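Local atomic coordinates of probable polyketide synthase 1 (PDB entry 2H84), a protein that probably acts as a hybrid type I/III polyketide synthase, of which this chain is the C-terminal type III domain, a homodimeric thiolase-fold enzyme that makes acylpyrones in vitro. Residues 81-85 with 248-253; 198-202 with 254-258; 229-233 with 279-284. All blocks are in the same frame, centred on the assembly; numbering follows the deposited sequence.

Contact 1 of 3, residues 81-85 with 248-253; sequences LETIT and LEKEGW
Residues 248-253 form a tight hairpin. Strand 244-249 ends at Glu249, a type I beta turn runs from Glu249 to Gly252, and strand 252-257 leads back antiparallel. Glu249 and Gly252 are paired through both backbone bonds: Gly252 N to Glu249 O is 2.8 Å, and Glu249 N to Gly252 O is 3.2 Å. Gly252 has phi 136° and psi -168°, where a CB would be jammed against the preceding carbonyl O. Glu82 (phi -97°, psi 160°) and Thr83 (-126°, 178°) are extended, and helix 84-110 starts at Ile84. The CA atoms of Ile84 and Gly252 are 3.9 Å apart; those of Thr83 and Glu251 are 4.3 Å apart. Ile84 N donates to Lys250 O at 2.7 Å, so the first turn of the helix is tied to the hairpin tip. Thr83 is the N-cap. Its chi1 is p, and Thr83 OG1 accepts from Thr85 N at 3.3 Å. Thr83 CB lies 3.4 Å from Lys250 O. Ile84 (chi1 t, chi2 p) supplies most of the apolar contact. Its CD1 is 3.7 Å from Leu248 CD1 and makes a CH-pi contact over the face of Trp253, 4.0 Å from the centroid of the five-membered ring. Trp253 is also stacked on Trp246. Lys250 NZ and Glu251 OE1 form a salt bridge of 2.8 Å. Glu82 forms salt bridges with Arg79 and Arg67. Lys250 N bonds Thr85 OG1 of the second subunit. The arrangement is a beta hairpin docked on a capped helix N-terminus at the homodimer interface.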
# COMPACT_ATOMS: atom_id res chain seq x y z
N LEU A 81 -1.63 -1.55 -29.21
CA LEU A 81 -0.69 -2.63 -29.51
C LEU A 81 0.16 -3.03 -28.31
O LEU A 81 0.91 -4.00 -28.37
CB LEU A 81 0.23 -2.23 -30.66
CG LEU A 81 -0.45 -2.00 -32.01
CD1 LEU A 81 0.57 -1.55 -33.02
CD2 LEU A 81 -1.11 -3.28 -32.46
N GLU A 82 0.03 -2.26 -27.23
CA GLU A 82 0.78 -2.51 -26.01
C GLU A 82 -0.07 -3.29 -25.03
O GLU A 82 -1.29 -3.31 -25.15
CB GLU A 82 1.21 -1.18 -25.40
CG GLU A 82 2.18 -0.42 -26.28
CD GLU A 82 2.48 0.97 -25.75
OE1 GLU A 82 3.66 1.39 -25.82
OE2 GLU A 82 1.54 1.63 -25.26
N THR A 83 0.56 -3.93 -24.06
CA THR A 83 -0.14 -4.71 -23.06
C THR A 83 0.27 -4.23 -21.68
O THR A 83 1.13 -3.35 -21.55
CB THR A 83 0.21 -6.20 -23.22
OG1 THR A 83 1.59 -6.42 -22.87
CG2 THR A 83 0.01 -6.64 -24.66
N ILE A 84 -0.32 -4.81 -20.64
CA ILE A 84 0.01 -4.42 -19.27
C ILE A 84 1.49 -4.69 -19.00
O ILE A 84 2.09 -4.04 -18.16
CB ILE A 84 -0.85 -5.21 -18.25
CG1 ILE A 84 -0.52 -4.78 -16.82
CG2 ILE A 84 -0.62 -6.70 -18.43
CD1 ILE A 84 -0.93 -3.36 -16.49
N THR A 85 2.06 -5.64 -19.72
CA THR A 85 3.47 -5.96 -19.52
C THR A 85 4.30 -4.80 -19.99
O THR A 85 5.27 -4.42 -19.32
CB THR A 85 3.92 -7.22 -20.32
OG1 THR A 85 3.14 -8.35 -19.92
CG2 THR A 85 5.40 -7.52 -20.06
N LEU A 248 -7.18 -3.57 -13.53
CA LEU A 248 -5.99 -4.23 -14.05
C LEU A 248 -6.43 -5.25 -15.08
O LEU A 248 -7.14 -6.20 -14.76
CB LEU A 248 -5.23 -4.94 -12.93
CG LEU A 248 -4.06 -5.82 -13.37
CD1 LEU A 248 -2.88 -4.97 -13.80
CD2 LEU A 248 -3.66 -6.72 -12.22
N GLU A 249 -6.01 -5.05 -16.33
CA GLU A 249 -6.38 -5.97 -17.40
C GLU A 249 -5.17 -6.23 -18.30
O GLU A 249 -4.22 -5.45 -18.33
CB GLU A 249 -7.54 -5.38 -18.22
CG GLU A 249 -8.77 -5.06 -17.38
CD GLU A 249 -9.96 -4.63 -18.22
OE1 GLU A 249 -9.74 -4.00 -19.28
OE2 GLU A 249 -11.11 -4.90 -17.82
N LYS A 250 -5.20 -7.34 -19.03
CA LYS A 250 -4.09 -7.68 -19.91
C LYS A 250 -3.66 -6.56 -20.84
O LYS A 250 -2.47 -6.37 -21.09
CB LYS A 250 -4.42 -8.95 -20.72
CG LYS A 250 -5.72 -8.90 -21.52
CD LYS A 250 -6.02 -10.23 -22.19
CE LYS A 250 -7.30 -10.15 -22.99
NZ LYS A 250 -8.43 -9.66 -22.18
N GLU A 251 -4.64 -5.82 -21.37
CA GLU A 251 -4.36 -4.72 -22.30
C GLU A 251 -3.70 -3.52 -21.62
O GLU A 251 -3.05 -2.69 -22.28
CB GLU A 251 -5.65 -4.29 -23.01
CG GLU A 251 -6.40 -5.41 -23.72
CD GLU A 251 -7.22 -6.26 -22.79
OE1 GLU A 251 -7.90 -7.17 -23.30
OE2 GLU A 251 -7.19 -6.01 -21.57
N GLY A 252 -3.84 -3.45 -20.30
CA GLY A 252 -3.30 -2.35 -19.51
C GLY A 252 -4.35 -1.93 -18.49
O GLY A 252 -5.33 -2.63 -18.31
N TRP A 253 -4.19 -0.79 -17.83
CA TRP A 253 -5.18 -0.38 -16.85
C TRP A 253 -6.42 0.22 -17.50
O TRP A 253 -6.31 1.13 -18.33
CB TRP A 253 -4.61 0.65 -15.89
CG TRP A 253 -3.42 0.21 -15.14
CD1 TRP A 253 -2.12 0.26 -15.55
CD2 TRP A 253 -3.41 -0.41 -13.85
NE1 TRP A 253 -1.30 -0.30 -14.61
CE2 TRP A 253 -2.06 -0.72 -13.55
CE3 TRP A 253 -4.40 -0.74 -12.93
CZ2 TRP A 253 -1.68 -1.35 -12.36
CZ3 TRP A 253 -4.03 -1.36 -11.74
CH2 TRP A 253 -2.68 -1.66 -11.47

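Contact 2 of 3, residues 198-202 with 254-258; sequences DQMVA and NLGLD
Helix 198-202 crosses strand 254-257 almost at right angles. The axes of these short segments approach to 8.1 Å, and their N-to-C directions differ by 99°. The closest CA atoms are those of Asp198 and Leu257, 5.4 Å apart; the CA atoms of Gln199 and Leu255 are 7.2 Å apart. The helix has regular backbone angles, with Ala202 N bonded to Asp198 O at 2.9 Å. The strand is extended.

One hydrogen bond joins the two. Asp198, with chi1 p, points toward the strand, and its OD2 accepts from Leu257 N at 3.0 Å. The same OD2 is 3.1 Å from Gly256 CA. Gly256 has no side chain, and a CB there would point away from the helix. Asp198 OD1 takes a weak bond of 3.2 Å from Gln199 NE2. It also has a weak bond to a bound hexaethylene glycol, probably from the crystallisation liquor.

In the side-chain packing, Leu255 meets Ala202 and Leu257 meets the CB of Asp198. Leu255, with chi1 t, points toward the helix and sets CD2 3.7 Å from Ala202 CB. The CB atoms of Leu257 and Asp198 are also 3.7 Å apart. Phe206 and Trp246 add to the packing around Leu255.

The strand pairs with strand 244-249. The Leu257 side chain is about 7 Å from that of Cys157, the predicted catalytic cysteine. The contact is helix-on-hairpin packing beside the probable active site of a chalcone synthase-like, thiolase-fold enzyme.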
# COMPACT_ATOMS: atom_id res chain seq x y z
N ASP A 198 -14.69 10.03 -20.86
CA ASP A 198 -13.70 9.97 -19.78
C ASP A 198 -12.32 9.60 -20.30
O ASP A 198 -11.31 9.99 -19.72
CB ASP A 198 -14.16 8.99 -18.69
CG ASP A 198 -14.34 7.56 -19.19
OD1 ASP A 198 -14.52 7.36 -20.41
OD2 ASP A 198 -14.30 6.64 -18.35
N GLN A 199 -12.28 8.84 -21.39
CA GLN A 199 -11.01 8.44 -21.99
C GLN A 199 -10.32 9.67 -22.57
O GLN A 199 -9.12 9.89 -22.34
CB GLN A 199 -11.25 7.39 -23.08
CG GLN A 199 -10.43 6.13 -22.89
CD GLN A 199 -10.65 5.48 -21.53
OE1 GLN A 199 -9.80 4.73 -21.06
NE2 GLN A 199 -11.79 5.75 -20.91
N MET A 200 -11.08 10.48 -23.32
CA MET A 200 -10.58 11.71 -23.92
C MET A 200 -10.13 12.68 -22.82
O MET A 200 -9.04 13.25 -22.89
CB MET A 200 -11.67 12.37 -24.77
CG MET A 200 -12.28 11.45 -25.81
SD MET A 200 -13.26 12.28 -27.09
CE MET A 200 -14.85 12.34 -26.35
N VAL A 201 -10.97 12.86 -21.81
CA VAL A 201 -10.67 13.75 -20.69
C VAL A 201 -9.35 13.36 -20.02
O VAL A 201 -8.44 14.18 -19.87
CB VAL A 201 -11.77 13.71 -19.59
CG1 VAL A 201 -11.40 14.67 -18.46
CG2 VAL A 201 -13.13 14.05 -20.17
N ALA A 202 -9.28 12.09 -19.63
CA ALA A 202 -8.11 11.55 -18.95
C ALA A 202 -6.85 11.85 -19.75
O ALA A 202 -5.81 12.16 -19.18
CB ALA A 202 -8.27 10.06 -18.75
N ASN A 254 -7.60 -0.28 -17.11
CA ASN A 254 -8.86 0.23 -17.67
C ASN A 254 -9.43 1.36 -16.82
O ASN A 254 -9.95 1.14 -15.72
CB ASN A 254 -9.90 -0.89 -17.78
CG ASN A 254 -11.07 -0.51 -18.67
OD1 ASN A 254 -11.22 0.65 -19.07
ND2 ASN A 254 -11.93 -1.49 -18.98
N LEU A 255 -9.34 2.59 -17.35
CA LEU A 255 -9.87 3.75 -16.62
C LEU A 255 -11.38 4.04 -16.83
O LEU A 255 -11.96 3.70 -17.87
CB LEU A 255 -9.07 5.00 -16.96
CG LEU A 255 -9.56 6.24 -16.22
CD1 LEU A 255 -8.46 6.84 -15.38
CD2 LEU A 255 -10.07 7.25 -17.23
N GLY A 256 -12.00 4.64 -15.81
CA GLY A 256 -13.40 4.99 -15.87
C GLY A 256 -13.73 6.11 -14.88
O GLY A 256 -13.63 5.93 -13.66
N LEU A 257 -14.11 7.25 -15.43
CA LEU A 257 -14.46 8.45 -14.68
C LEU A 257 -15.91 8.86 -14.95
O LEU A 257 -16.25 9.29 -16.05
CB LEU A 257 -13.55 9.59 -15.10
CG LEU A 257 -12.29 9.92 -14.34
CD1 LEU A 257 -11.70 8.79 -13.81
CD2 LEU A 257 -11.30 10.45 -15.18
N ASP A 258 -16.76 8.75 -13.93
CA ASP A 258 -18.18 9.09 -14.02
C ASP A 258 -18.41 10.59 -14.17
O ASP A 258 -17.76 11.40 -13.51
CB ASP A 258 -18.86 8.61 -12.75
CG ASP A 258 -20.27 8.18 -12.98
OD1 ASP A 258 -20.47 7.21 -13.75
OD2 ASP A 258 -21.16 8.81 -12.37

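Contact 3 of 3, residues 229-233 with 279-284; sequences VMCSI and KAKLQT
Strand 227-236 carries a classic beta bulge: Met230 and Cys231 both face Phe369 of the neighbouring strand 364-372. Met230 has phi -70° and psi -47°, unlike the extended residues after it. The bulge lets the CA-to-CB bonds of both Met230 and Cys231 point toward residues 279-284. This second segment holds the C-terminal part of helix 261-280 and the residues that follow. Gln283 N and Thr284 N both bond to Ala280 O, at 2.9 and 3.2 Å. The closest CA atoms are those of Cys231 and Ala280, 6.4 Å apart.

Cys231, with chi1 p, lays its SG against the helix. SG is 3.8 Å from both Lys279 CB and Ala280 N, and 4.3 Å from Ala280 CB. Met230 has rotamers m, t and p. Its CE comes 4.0 Å from Thr284 CG2, and its chain passes beside Gln283. Thr284 OG1 is bonded to Tyr353. Ile233 also points toward the helix, with CG2 3.5 Å from Lys279 CE. Leu276 and Phe272 extend this packing along the helix. Lys279 lies across the strand, its NZ 3.7 Å from Ser232 O.

The contact joins the end of a helix to the sheet of the C-terminal half of the thiolase fold, where strand 227-236 pairs with strand 364-372. Met230, Cys231, Lys279 and Gln283 contribute most of the buried surface. Apolar and sulfur contacts and the lysine methylenes supply much of the packing.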
# COMPACT_ATOMS: atom_id res chain seq x y z
N VAL A 229 0.88 20.64 10.56
CA VAL A 229 -0.31 19.84 10.32
C VAL A 229 -1.06 19.61 11.63
O VAL A 229 -0.76 18.71 12.40
CB VAL A 229 0.08 18.53 9.59
CG1 VAL A 229 1.19 17.90 10.20
CG2 VAL A 229 -0.94 17.59 9.69
N MET A 230 -2.06 20.46 11.85
CA MET A 230 -2.86 20.42 13.06
C MET A 230 -3.76 19.21 13.14
O MET A 230 -3.83 18.54 14.17
CB MET A 230 -3.66 21.70 13.16
CG MET A 230 -2.76 22.92 13.07
SD MET A 230 -3.68 24.44 12.97
CE MET A 230 -4.60 24.41 14.47
N CYS A 231 -4.46 18.92 12.06
CA CYS A 231 -5.32 17.75 12.02
C CYS A 231 -5.71 17.43 10.59
O CYS A 231 -5.60 18.27 9.70
CB CYS A 231 -6.57 17.95 12.89
SG CYS A 231 -7.67 19.24 12.33
N SER A 232 -6.14 16.19 10.37
CA SER A 232 -6.54 15.77 9.04
C SER A 232 -7.54 14.64 9.17
O SER A 232 -7.46 13.84 10.10
CB SER A 232 -5.33 15.31 8.24
OG SER A 232 -4.53 14.43 9.00
N ILE A 233 -8.48 14.59 8.23
CA ILE A 233 -9.54 13.57 8.26
C ILE A 233 -9.79 12.97 6.88
O ILE A 233 -9.14 13.35 5.91
CB ILE A 233 -10.89 14.18 8.72
CG1 ILE A 233 -11.24 15.36 7.80
CG2 ILE A 233 -10.81 14.63 10.17
CD1 ILE A 233 -12.62 15.94 8.02
N LYS A 279 -12.70 20.08 14.07
CA LYS A 279 -11.57 19.39 14.66
C LYS A 279 -10.46 20.39 14.88
O LYS A 279 -9.71 20.32 15.86
CB LYS A 279 -11.08 18.28 13.73
CG LYS A 279 -11.22 16.91 14.35
CD LYS A 279 -9.91 16.17 14.52
CE LYS A 279 -9.51 15.40 13.31
NZ LYS A 279 -8.60 14.25 13.57
N ALA A 280 -10.36 21.34 13.96
CA ALA A 280 -9.34 22.36 14.05
C ALA A 280 -9.63 23.27 15.22
O ALA A 280 -8.73 23.59 16.00
CB ALA A 280 -9.29 23.16 12.76
N LYS A 281 -10.90 23.66 15.36
CA LYS A 281 -11.32 24.55 16.44
C LYS A 281 -11.09 23.98 17.83
O LYS A 281 -11.28 24.67 18.83
CB LYS A 281 -12.80 24.92 16.26
CG LYS A 281 -13.06 25.82 15.06
CD LYS A 281 -14.51 25.74 14.60
CE LYS A 281 -14.69 26.37 13.22
NZ LYS A 281 -15.98 25.96 12.60
N LEU A 282 -10.66 22.72 17.89
CA LEU A 282 -10.38 22.08 19.16
C LEU A 282 -9.02 22.53 19.66
O LEU A 282 -8.64 22.26 20.80
CB LEU A 282 -10.38 20.57 19.01
CG LEU A 282 -11.71 19.84 18.90
CD1 LEU A 282 -11.45 18.35 18.78
CD2 LEU A 282 -12.55 20.13 20.12
N GLN A 283 -8.27 23.21 18.80
CA GLN A 283 -6.94 23.69 19.16
C GLN A 283 -6.92 25.20 19.05
O GLN A 283 -6.60 25.90 20.01
CB GLN A 283 -5.89 23.07 18.22
CG GLN A 283 -6.06 21.57 18.04
CD GLN A 283 -5.16 20.99 16.97
OE1 GLN A 283 -5.36 19.85 16.54
NE2 GLN A 283 -4.17 21.76 16.53
N THR A 284 -7.26 25.71 17.87
CA THR A 284 -7.29 27.14 17.65
C THR A 284 -8.66 27.69 18.01
O THR A 284 -9.47 27.96 17.14
CB THR A 284 -7.01 27.50 16.18
OG1 THR A 284 -7.35 28.87 15.93
CG2 THR A 284 -7.81 26.60 15.30

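Contacts 1 and 2 share strand 252-257 and the two-stranded hairpin it forms with strand 244-249. Their centres are 16 Å apart, and they touch where Glu249 OE1 lies 3.3 Å from Asn254 ND2. Contact 1 holds the hairpin tip at the interface with the second subunit. Contact 2 holds the far end of the same strand, with the Leu257 side chain about 7 Å from that of Cys157. Contact 3 lies apart, away from the predicted active site. Its centre is 43 Å from that of contact 1, on the opposite side of the chain's centre, and 35 Å from that of contact 2. Helix 261-280 follows strand 252-257 and leads the chain to contact 3.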